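Long-range contacts in endoglucanase (Clostridium thermocellum, PDB 2E4T), which hydrolyses internal beta-1,4-glucosidic bonds in cellulose and probably xyloglucan, this chain being the glycoside hydrolase family 44 module of a longer protein: residues Q32-A36 with F391-A395; L355-D361 with V386-W392; G365-G371 with S396-T400. All coordinates share one frame; numbering follows the deposited sequence.

Interaction 1 (Q32-A36 with F391-A395). With ZN (zinc ion), chain B.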
loop_
_atom_site.group_PDB
_atom_site.type_symbol
_atom_site.label_atom_id
_atom_site.label_comp_id
_atom_site.label_asym_id
_atom_site.label_seq_id
_atom_site.Cartn_x
_atom_site.Cartn_y
_atom_site.Cartn_z
ATOM N N GLN A 32 -5.114 -7.668 -4.251
ATOM C CA GLN A 32 -5.862 -8.634 -5.035
ATOM C C GLN A 32 -5.012 -9.132 -6.203
ATOM O O GLN A 32 -3.909 -8.650 -6.489
ATOM C CB GLN A 32 -7.178 -8.005 -5.567
ATOM C CG GLN A 32 -8.255 -7.868 -4.499
ATOM C CD GLN A 32 -7.898 -6.938 -3.368
ATOM O OE1 GLN A 32 -7.505 -5.783 -3.558
ATOM N NE2 GLN A 32 -8.052 -7.445 -2.130
ATOM N N GLU A 33 -5.561 -10.126 -6.926
ATOM C CA GLU A 33 -4.915 -10.699 -8.110
ATOM C C GLU A 33 -5.279 -9.816 -9.303
ATOM O O GLU A 33 -6.416 -9.841 -9.797
ATOM C CB GLU A 33 -5.372 -12.143 -8.323
ATOM C CG GLU A 33 -4.885 -13.043 -7.183
ATOM C CD GLU A 33 -5.334 -14.488 -7.243
ATOM O OE1 GLU A 33 -6.393 -14.805 -7.838
ATOM O OE2 GLU A 33 -4.607 -15.356 -6.656
ATOM N N LEU A 34 -4.313 -9.010 -9.756
ATOM C CA LEU A 34 -4.521 -8.034 -10.817
ATOM C C LEU A 34 -3.950 -8.496 -12.151
ATOM O O LEU A 34 -2.992 -9.254 -12.229
ATOM C CB LEU A 34 -3.867 -6.704 -10.472
ATOM C CG LEU A 34 -4.415 -5.969 -9.251
ATOM C CD1 LEU A 34 -3.708 -4.597 -9.124
ATOM C CD2 LEU A 34 -5.916 -5.802 -9.318
ATOM N N ASP A 35 -4.505 -7.874 -13.207
ATOM C CA ASP A 35 -3.947 -7.929 -14.551
ATOM C C ASP A 35 -2.870 -6.839 -14.687
ATOM O O ASP A 35 -3.002 -5.859 -15.436
ATOM C CB ASP A 35 -5.036 -7.664 -15.570
ATOM C CG ASP A 35 -6.263 -8.519 -15.346
ATOM O OD1 ASP A 35 -6.098 -9.763 -15.216
ATOM O OD2 ASP A 35 -7.422 -7.996 -15.359
ATOM N N ALA A 36 -1.829 -6.983 -13.874
ATOM C CA ALA A 36 -0.727 -6.015 -13.877
ATOM C C ALA A 36 0.469 -6.754 -13.323
ATOM O O ALA A 36 0.346 -7.710 -12.525
ATOM C CB ALA A 36 -1.019 -4.821 -12.989
ATOM N N PHE A 391 -2.370 -1.440 -3.772
ATOM C CA PHE A 391 -3.714 -1.029 -4.172
ATOM C C PHE A 391 -4.743 -2.046 -3.664
ATOM O O PHE A 391 -4.477 -3.271 -3.664
ATOM C CB PHE A 391 -3.737 -0.998 -5.712
ATOM C CG PHE A 391 -5.106 -0.772 -6.317
ATOM C CD1 PHE A 391 -5.754 0.460 -6.232
ATOM C CD2 PHE A 391 -5.750 -1.816 -6.985
ATOM C CE1 PHE A 391 -7.017 0.634 -6.775
ATOM C CE2 PHE A 391 -6.998 -1.640 -7.545
ATOM C CZ PHE A 391 -7.627 -0.428 -7.434
ATOM N N TRP A 392 -5.930 -1.578 -3.264
ATOM C CA TRP A 392 -7.035 -2.444 -2.914
ATOM C C TRP A 392 -8.133 -2.297 -3.966
ATOM O O TRP A 392 -8.682 -1.202 -4.120
ATOM C CB TRP A 392 -7.593 -2.144 -1.511
ATOM C CG TRP A 392 -8.664 -3.140 -1.124
ATOM C CD1 TRP A 392 -9.963 -3.175 -1.537
ATOM C CD2 TRP A 392 -8.489 -4.325 -0.302
ATOM N NE1 TRP A 392 -10.621 -4.302 -1.039
ATOM C CE2 TRP A 392 -9.728 -5.020 -0.287
ATOM C CE3 TRP A 392 -7.418 -4.859 0.407
ATOM C CZ2 TRP A 392 -9.886 -6.244 0.405
ATOM C CZ3 TRP A 392 -7.590 -6.082 1.098
ATOM C CH2 TRP A 392 -8.819 -6.742 1.102
ATOM N N GLY A 393 -8.390 -3.396 -4.674
ATOM C CA GLY A 393 -9.398 -3.404 -5.720
ATOM C C GLY A 393 -9.107 -4.521 -6.685
ATOM O O GLY A 393 -8.004 -5.063 -6.735
ATOM N N ASP A 394 -10.119 -4.877 -7.484
ATOM C CA ASP A 394 -10.039 -6.087 -8.301
ATOM C C ASP A 394 -9.581 -5.821 -9.746
ATOM O O ASP A 394 -9.278 -4.685 -10.153
ATOM C CB ASP A 394 -11.341 -6.886 -8.213
ATOM C CG ASP A 394 -12.478 -6.267 -8.937
ATOM O OD1 ASP A 394 -12.251 -5.426 -9.859
ATOM O OD2 ASP A 394 -13.643 -6.658 -8.619
ATOM N N ALA A 395 -9.546 -6.913 -10.521
ATOM C CA ALA A 395 -8.989 -6.903 -11.857
ATOM C C ALA A 395 -9.867 -6.179 -12.869
ATOM O O ALA A 395 -9.480 -6.012 -14.042
ATOM C CB ALA A 395 -8.717 -8.339 -12.301
HETATM ZN ZN ZN B . -7.924 -6.103 -15.272
HETATM O O HOH W 1 -5.357 -5.043 -5.665
HETATM O O HOH W 2 -9.084 -9.387 -9.014
#
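Gln-32 makes the one direct hydrogen bond between the two loops, its OE1 accepting from the N of Gly-393 at 2.8 Å with a fairly straight N-H (155°) that comes in tilted from the plane of the amide. A bend at chi2 (64°) sets the amide between Gly-393 and the Trp-392 indole. Gln-32 NE2, the other arm of the amide, lies over one face of the Trp-392 indole, displaced toward its rim and 3.4 Å from CZ2; the amide and ring planes are 63° apart. Leu-34 supplies the van der Waals contacts: its CD2 rests against the Gly-393 carbonyl O at 3.4 Å, and, the apolar one, its CD1 reaches Phe-391 CD2 at 4.1 Å, the two side chains crossing at about a right angle.

Water bridges add to this. Water 1 accepts from the N of Gln-32 and sits within bonding distance of the O of both Phe-391 and Gly-393. Water 2 takes the N-H of Ala-395 and donates to the O of Glu-33.

Metal bonds close the far end. Asp-35 OD2 and the carbonyl O of Ala-395 each hold the zinc ion at 2.0 Å, and Glu-401 on helix 398-408 is the third protein ligand. The result is a surface zinc site clasping two loops that follow strands 26-30 and 388-391 of the TIM barrel.

Interaction 2 (L355-D361 with V386-W392); sequences LAITEYD and VYLATFW
Leu-355 O takes the N-H of Tyr-387 at 2.8 Å, and from there two parallel strands run on side by side. Ile-357 uses both of its main-chain groups: its N donates to Leu-388 O, lying in the plane of that carbonyl, and its O accepts from Thr-390 N. The CA-H groups of Ala-356 and Ala-389 fill in against the same oxygens.

Beyond this the first strand turns a corner at Glu-359 and the pattern changes. Thr-390 OG1, set between its own N and carbonyl carbon (chi1 43°), donates to Thr-358 O at 2.7 Å from above the carbonyl plane; Asn-31 ND2 is a second donor to that oxygen. Trp-392 N then bonds Tyr-360 O along a straight N-H (3.0 Å, 180°). Tyr-360 N, by contrast, is buried without a partner in the model.

The Tyr-360 ring lies across the end of the second strand, from Ala-389 to Phe-391, with Phe-391 CA over its face, 3.9 Å from the ring centroid. The Phe-391 ring turns an edge to that same tyrosine, planes 67° apart, and Asp-361 OD1 meets the phenylalanine's own rim, 3.5 Å from CE1. Tyr-360 OH is satisfied by Gln-374, Asp-361 OD1 by Gly-363 N, Thr-358 OG1 by Asp-281 OD1 and Tyr-387 OH by Glu-226 OE1. Water 3 donates to both Asp-361 OD2 and Trp-392 O.

Glu-359 extends alongside the Trp-392 indole, its CD 3.7 Å from CE3. Its OE1 stands over one face toward the rim and bonds Tyr-285 OH, while OE2 makes a salt bridge to Arg-42. With helix 368-384 between them, the strands form a beta-alpha-beta unit, the last two strands of the TIM barrel.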
loop_
_atom_site.group_PDB
_atom_site.type_symbol
_atom_site.label_atom_id
_atom_site.label_comp_id
_atom_site.label_asym_id
_atom_site.label_seq_id
_atom_site.Cartn_x
_atom_site.Cartn_y
_atom_site.Cartn_z
ATOM N N LEU A 355 7.687 3.923 5.537
ATOM C CA LEU A 355 6.269 4.282 5.412
ATOM C C LEU A 355 5.624 3.421 4.320
ATOM O O LEU A 355 6.177 3.327 3.204
ATOM C CB LEU A 355 6.140 5.776 5.072
ATOM C CG LEU A 355 4.716 6.284 4.858
ATOM C CD1 LEU A 355 3.866 6.138 6.116
ATOM C CD2 LEU A 355 4.740 7.753 4.456
ATOM N N ALA A 356 4.464 2.823 4.630
ATOM C CA ALA A 356 3.748 2.044 3.627
ATOM C C ALA A 356 2.281 2.459 3.612
ATOM O O ALA A 356 1.680 2.729 4.656
ATOM C CB ALA A 356 3.853 0.543 3.913
ATOM N N ILE A 357 1.713 2.445 2.396
ATOM C CA ILE A 357 0.283 2.711 2.170
ATOM C C ILE A 357 -0.293 1.380 1.693
ATOM O O ILE A 357 -0.214 1.038 0.515
ATOM C CB ILE A 357 0.041 3.843 1.159
ATOM C CG1 ILE A 357 0.931 5.069 1.441
ATOM C CG2 ILE A 357 -1.430 4.150 1.136
ATOM C CD1 ILE A 357 0.751 5.733 2.787
ATOM N N THR A 358 -0.825 0.586 2.659
ATOM C CA THR A 358 -1.126 -0.808 2.368
ATOM C C THR A 358 -2.560 -1.048 1.835
ATOM O O THR A 358 -2.853 -2.174 1.398
ATOM C CB THR A 358 -0.841 -1.703 3.573
ATOM O OG1 THR A 358 -1.652 -1.294 4.658
ATOM C CG2 THR A 358 0.648 -1.765 3.860
ATOM N N GLU A 359 -3.395 -0.012 1.824
ATOM C CA GLU A 359 -4.619 -0.025 1.046
ATOM C C GLU A 359 -4.830 1.408 0.567
ATOM O O GLU A 359 -4.629 2.368 1.342
ATOM C CB GLU A 359 -5.880 -0.435 1.811
ATOM C CG GLU A 359 -5.830 -1.851 2.327
ATOM C CD GLU A 359 -7.075 -2.318 3.056
ATOM O OE1 GLU A 359 -8.171 -1.716 2.866
ATOM O OE2 GLU A 359 -6.965 -3.345 3.792
ATOM N N TYR A 360 -5.288 1.565 -0.670
ATOM C CA TYR A 360 -5.707 2.832 -1.213
ATOM C C TYR A 360 -6.470 2.503 -2.510
ATOM O O TYR A 360 -6.318 1.410 -3.099
ATOM C CB TYR A 360 -4.520 3.778 -1.524
ATOM C CG TYR A 360 -3.591 3.257 -2.614
ATOM C CD1 TYR A 360 -3.802 3.628 -3.933
ATOM C CD2 TYR A 360 -2.560 2.382 -2.330
ATOM C CE1 TYR A 360 -3.033 3.148 -4.966
ATOM C CE2 TYR A 360 -1.742 1.882 -3.359
ATOM C CZ TYR A 360 -2.000 2.259 -4.666
ATOM O OH TYR A 360 -1.268 1.782 -5.723
ATOM N N ASP A 361 -7.264 3.481 -2.975
ATOM C CA ASP A 361 -8.010 3.383 -4.247
ATOM C C ASP A 361 -8.510 4.774 -4.535
ATOM O O ASP A 361 -9.277 5.328 -3.747
ATOM C CB ASP A 361 -9.157 2.401 -4.089
ATOM C CG ASP A 361 -10.084 2.327 -5.308
ATOM O OD1 ASP A 361 -9.704 2.795 -6.395
ATOM O OD2 ASP A 361 -11.206 1.722 -5.159
ATOM N N VAL A 386 8.008 6.679 -0.164
ATOM C CA VAL A 386 7.229 5.571 0.370
ATOM C C VAL A 386 7.947 4.263 0.074
ATOM O O VAL A 386 8.548 4.081 -0.982
ATOM C CB VAL A 386 5.797 5.610 -0.251
ATOM C CG1 VAL A 386 4.994 4.400 0.060
ATOM C CG2 VAL A 386 5.089 6.883 0.192
ATOM N N TYR A 387 7.901 3.337 1.057
ATOM C CA TYR A 387 8.613 2.069 0.955
ATOM C C TYR A 387 7.824 0.960 0.246
ATOM O O TYR A 387 8.376 0.170 -0.537
ATOM C CB TYR A 387 8.942 1.603 2.380
ATOM C CG TYR A 387 9.611 0.267 2.460
ATOM C CD1 TYR A 387 10.879 0.055 1.904
ATOM C CD2 TYR A 387 8.998 -0.790 3.133
ATOM C CE1 TYR A 387 11.498 -1.186 2.004
ATOM C CE2 TYR A 387 9.649 -2.026 3.272
ATOM C CZ TYR A 387 10.912 -2.198 2.721
ATOM O OH TYR A 387 11.599 -3.384 2.832
ATOM N N LEU A 388 6.533 0.862 0.548
ATOM C CA LEU A 388 5.711 -0.223 0.012
ATOM C C LEU A 388 4.311 0.356 -0.139
ATOM O O LEU A 388 3.857 1.145 0.699
ATOM C CB LEU A 388 5.750 -1.450 0.941
ATOM C CG LEU A 388 4.895 -2.650 0.522
ATOM C CD1 LEU A 388 5.553 -3.953 0.937
ATOM C CD2 LEU A 388 3.477 -2.594 1.095
ATOM N N ALA A 389 3.597 -0.081 -1.202
ATOM C CA ALA A 389 2.192 0.305 -1.333
ATOM C C ALA A 389 1.495 -0.826 -2.066
ATOM O O ALA A 389 2.056 -1.465 -2.952
ATOM C CB ALA A 389 2.047 1.651 -2.047
ATOM N N THR A 390 0.221 -1.015 -1.674
ATOM C CA THR A 390 -0.593 -2.080 -2.249
ATOM C C THR A 390 -2.021 -1.565 -2.488
ATOM O O THR A 390 -2.763 -1.291 -1.534
ATOM C CB THR A 390 -0.552 -3.386 -1.351
ATOM O OG1 THR A 390 -0.659 -3.051 0.025
ATOM C CG2 THR A 390 0.749 -4.124 -1.523
ATOM N N PHE A 391 -2.370 -1.440 -3.772
ATOM C CA PHE A 391 -3.714 -1.029 -4.172
ATOM C C PHE A 391 -4.743 -2.046 -3.664
ATOM O O PHE A 391 -4.477 -3.271 -3.664
ATOM C CB PHE A 391 -3.737 -0.998 -5.712
ATOM C CG PHE A 391 -5.106 -0.772 -6.317
ATOM C CD1 PHE A 391 -5.754 0.460 -6.232
ATOM C CD2 PHE A 391 -5.750 -1.816 -6.985
ATOM C CE1 PHE A 391 -7.017 0.634 -6.775
ATOM C CE2 PHE A 391 -6.998 -1.640 -7.545
ATOM C CZ PHE A 391 -7.627 -0.428 -7.434
ATOM N N TRP A 392 -5.930 -1.578 -3.264
ATOM C CA TRP A 392 -7.035 -2.444 -2.914
ATOM C C TRP A 392 -8.133 -2.297 -3.966
ATOM O O TRP A 392 -8.682 -1.202 -4.120
ATOM C CB TRP A 392 -7.593 -2.144 -1.511
ATOM C CG TRP A 392 -8.664 -3.140 -1.124
ATOM C CD1 TRP A 392 -9.963 -3.175 -1.537
ATOM C CD2 TRP A 392 -8.489 -4.325 -0.302
ATOM N NE1 TRP A 392 -10.621 -4.302 -1.039
ATOM C CE2 TRP A 392 -9.728 -5.020 -0.287
ATOM C CE3 TRP A 392 -7.418 -4.859 0.407
ATOM C CZ2 TRP A 392 -9.886 -6.244 0.405
ATOM C CZ3 TRP A 392 -7.590 -6.082 1.098
ATOM C CH2 TRP A 392 -8.819 -6.742 1.102
HETATM O O HOH W 3 -11.185 -0.334 -3.343
#

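Interaction 3 (G365-G371 with S396-T400)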
loop_
_atom_site.group_PDB
_atom_site.type_symbol
_atom_site.label_atom_id
_atom_site.label_comp_id
_atom_site.label_asym_id
_atom_site.label_seq_id
_atom_site.Cartn_x
_atom_site.Cartn_y
_atom_site.Cartn_z
ATOM N N GLY A 365 -11.589 3.272 -11.588
ATOM C CA GLY A 365 -10.511 2.349 -12.009
ATOM C C GLY A 365 -10.680 1.831 -13.420
ATOM O O GLY A 365 -9.716 1.334 -14.017
ATOM N N ASN A 366 -11.903 1.940 -13.957
ATOM C CA ASN A 366 -12.224 1.593 -15.340
ATOM C C ASN A 366 -12.375 2.840 -16.227
ATOM O O ASN A 366 -12.914 2.764 -17.342
ATOM C CB ASN A 366 -13.464 0.712 -15.418
ATOM C CG ASN A 366 -14.694 1.445 -14.909
ATOM O OD1 ASN A 366 -14.607 2.500 -14.309
ATOM N ND2 ASN A 366 -15.858 0.913 -15.230
ATOM N N HIS A 367 -11.812 3.970 -15.769
ATOM C CA HIS A 367 -11.893 5.243 -16.476
ATOM C C HIS A 367 -10.485 5.809 -16.624
ATOM O O HIS A 367 -9.619 5.630 -15.742
ATOM C CB HIS A 367 -12.750 6.252 -15.655
ATOM C CG HIS A 367 -13.099 7.510 -16.369
ATOM N ND1 HIS A 367 -12.418 8.715 -16.193
ATOM C CD2 HIS A 367 -14.106 7.723 -17.243
ATOM C CE1 HIS A 367 -13.008 9.602 -16.982
ATOM N NE2 HIS A 367 -14.041 9.039 -17.622
ATOM N N ILE A 368 -10.266 6.598 -17.681
ATOM C CA ILE A 368 -8.942 7.178 -17.900
ATOM C C ILE A 368 -8.475 7.945 -16.650
ATOM O O ILE A 368 -7.253 7.895 -16.337
ATOM C CB ILE A 368 -8.929 8.100 -19.144
ATOM C CG1 ILE A 368 -7.531 8.646 -19.441
ATOM C CG2 ILE A 368 -9.927 9.258 -19.024
ATOM C CD1 ILE A 368 -6.427 7.617 -19.609
ATOM N N THR A 369 -9.357 8.644 -15.948
ATOM C CA THR A 369 -8.893 9.428 -14.797
ATOM C C THR A 369 -8.431 8.535 -13.638
ATOM O O THR A 369 -7.565 8.975 -12.847
ATOM C CB THR A 369 -9.923 10.453 -14.343
ATOM O OG1 THR A 369 -11.143 9.800 -13.889
ATOM C CG2 THR A 369 -10.196 11.485 -15.387
ATOM N N GLY A 370 -8.970 7.323 -13.505
ATOM C CA GLY A 370 -8.429 6.410 -12.520
ATOM C C GLY A 370 -7.040 5.949 -12.885
ATOM O O GLY A 370 -6.185 5.716 -12.005
ATOM N N GLY A 371 -6.749 5.803 -14.186
ATOM C CA GLY A 371 -5.403 5.424 -14.625
ATOM C C GLY A 371 -4.393 6.547 -14.463
ATOM O O GLY A 371 -3.248 6.309 -14.027
ATOM N N SER A 396 -11.063 -5.716 -12.452
ATOM C CA SER A 396 -11.896 -4.921 -13.341
ATOM C C SER A 396 -11.414 -3.472 -13.461
ATOM O O SER A 396 -11.924 -2.706 -14.283
ATOM C CB SER A 396 -13.361 -4.932 -12.915
ATOM O OG SER A 396 -13.569 -4.162 -11.746
ATOM N N ASN A 397 -10.444 -3.081 -12.625
ATOM C CA ASN A 397 -9.889 -1.724 -12.652
ATOM C C ASN A 397 -8.805 -1.624 -13.725
ATOM O O ASN A 397 -7.590 -1.533 -13.418
ATOM C CB ASN A 397 -9.361 -1.358 -11.266
ATOM C CG ASN A 397 -10.445 -1.266 -10.244
ATOM O OD1 ASN A 397 -11.164 -0.278 -10.214
ATOM N ND2 ASN A 397 -10.535 -2.255 -9.339
ATOM N N ASN A 398 -9.234 -1.707 -14.981
ATOM C CA ASN A 398 -8.271 -1.836 -16.095
ATOM C C ASN A 398 -7.363 -0.614 -16.243
ATOM O O ASN A 398 -6.204 -0.758 -16.621
ATOM C CB ASN A 398 -8.991 -2.130 -17.419
ATOM C CG ASN A 398 -10.069 -1.125 -17.757
ATOM O OD1 ASN A 398 -11.003 -0.904 -16.965
ATOM N ND2 ASN A 398 -10.008 -0.539 -18.961
ATOM N N TYR A 399 -7.915 0.598 -16.032
ATOM C CA TYR A 399 -7.066 1.785 -16.087
ATOM C C TYR A 399 -6.132 1.872 -14.883
ATOM O O TYR A 399 -4.966 2.283 -15.043
ATOM C CB TYR A 399 -7.875 3.057 -16.316
ATOM C CG TYR A 399 -8.191 3.288 -17.767
ATOM C CD1 TYR A 399 -7.230 3.808 -18.616
ATOM C CD2 TYR A 399 -9.455 2.985 -18.308
ATOM C CE1 TYR A 399 -7.505 4.041 -19.976
ATOM C CE2 TYR A 399 -9.743 3.213 -19.656
ATOM C CZ TYR A 399 -8.772 3.760 -20.486
ATOM O OH TYR A 399 -9.090 3.987 -21.802
ATOM N N THR A 400 -6.583 1.470 -13.673
ATOM C CA THR A 400 -5.641 1.424 -12.561
ATOM C C THR A 400 -4.486 0.489 -12.916
ATOM O O THR A 400 -3.290 0.765 -12.635
ATOM C CB THR A 400 -6.349 0.912 -11.292
ATOM O OG1 THR A 400 -7.580 1.591 -11.124
ATOM C CG2 THR A 400 -5.463 1.010 -10.086
HETATM O O HOH W 4 -7.668 4.265 -9.962
#
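Gly-365 O meets the start of helix 398-408, in a contact between the N-terminal ends of the two helices that follow successive strands of the TIM barrel. Gly-365 O takes the N-H of Thr-400 N at 3.2 Å, in the carbonyl plane and on a lone pair, and a weaker, bent one (125°) from Tyr-399 N. Asn-397 holds the N-cap position but its side chain makes no capping bond; Gly-365 O serves the first-turn N-H groups, while Asn-397 ND2 donates to Asp-394 O. Asn-397 OD1 and Thr-400 OG1 both press on the glycine's CA.

Next along, Asn-366 brings its carbonyl carbon to the edge of the Tyr-399 ring, 3.6 Å from CD2. His-367 caps its own helix, with ND1 accepting from Thr-369 N, and its O lies 3.2 Å from Tyr-399 CB.

Ile-368 covers the tyrosine. Ile-368 CA stands almost squarely over the Tyr-399 ring, 3.9 Å from its centroid and 12° off the normal. With CG1 anti to the backbone N (chi1 -176°), the chain carries Ile-368 CD1 on to Tyr-399 CE1, at 3.8 Å. The phenol's OH reaches Asp-480 O, at the end of a strand in the beta-sheet domain beside the barrel.

At Gly-370 the link is water 4, which donates to the glycine's O and accepts from Thr-400 OG1. Gly-371 then sets its CA 3.2 Å from Tyr-399 O.

In the fold
Interaction 2 lies in the core, its centre about 1 Å from the centre of the chain, and relies on strand-to-strand backbone bonds and aromatic packing. Interaction 1 is a surface contact that joins loops through zinc, waters and a glutamine amide, while the partly buried interaction 3 sets helix starts together with a shared carbonyl acceptor and a covered tyrosine. Phe-391 and Trp-392 belong to both interactions 1 and 2, where strand 388-391 leaves the barrel. The Phe-391 ring also touches Thr-400 and Asn-397 of interaction 3. Helix 398-408 connects interactions 1 and 3, since its Glu-401 completes the zinc site and its first turn takes part in interaction 3.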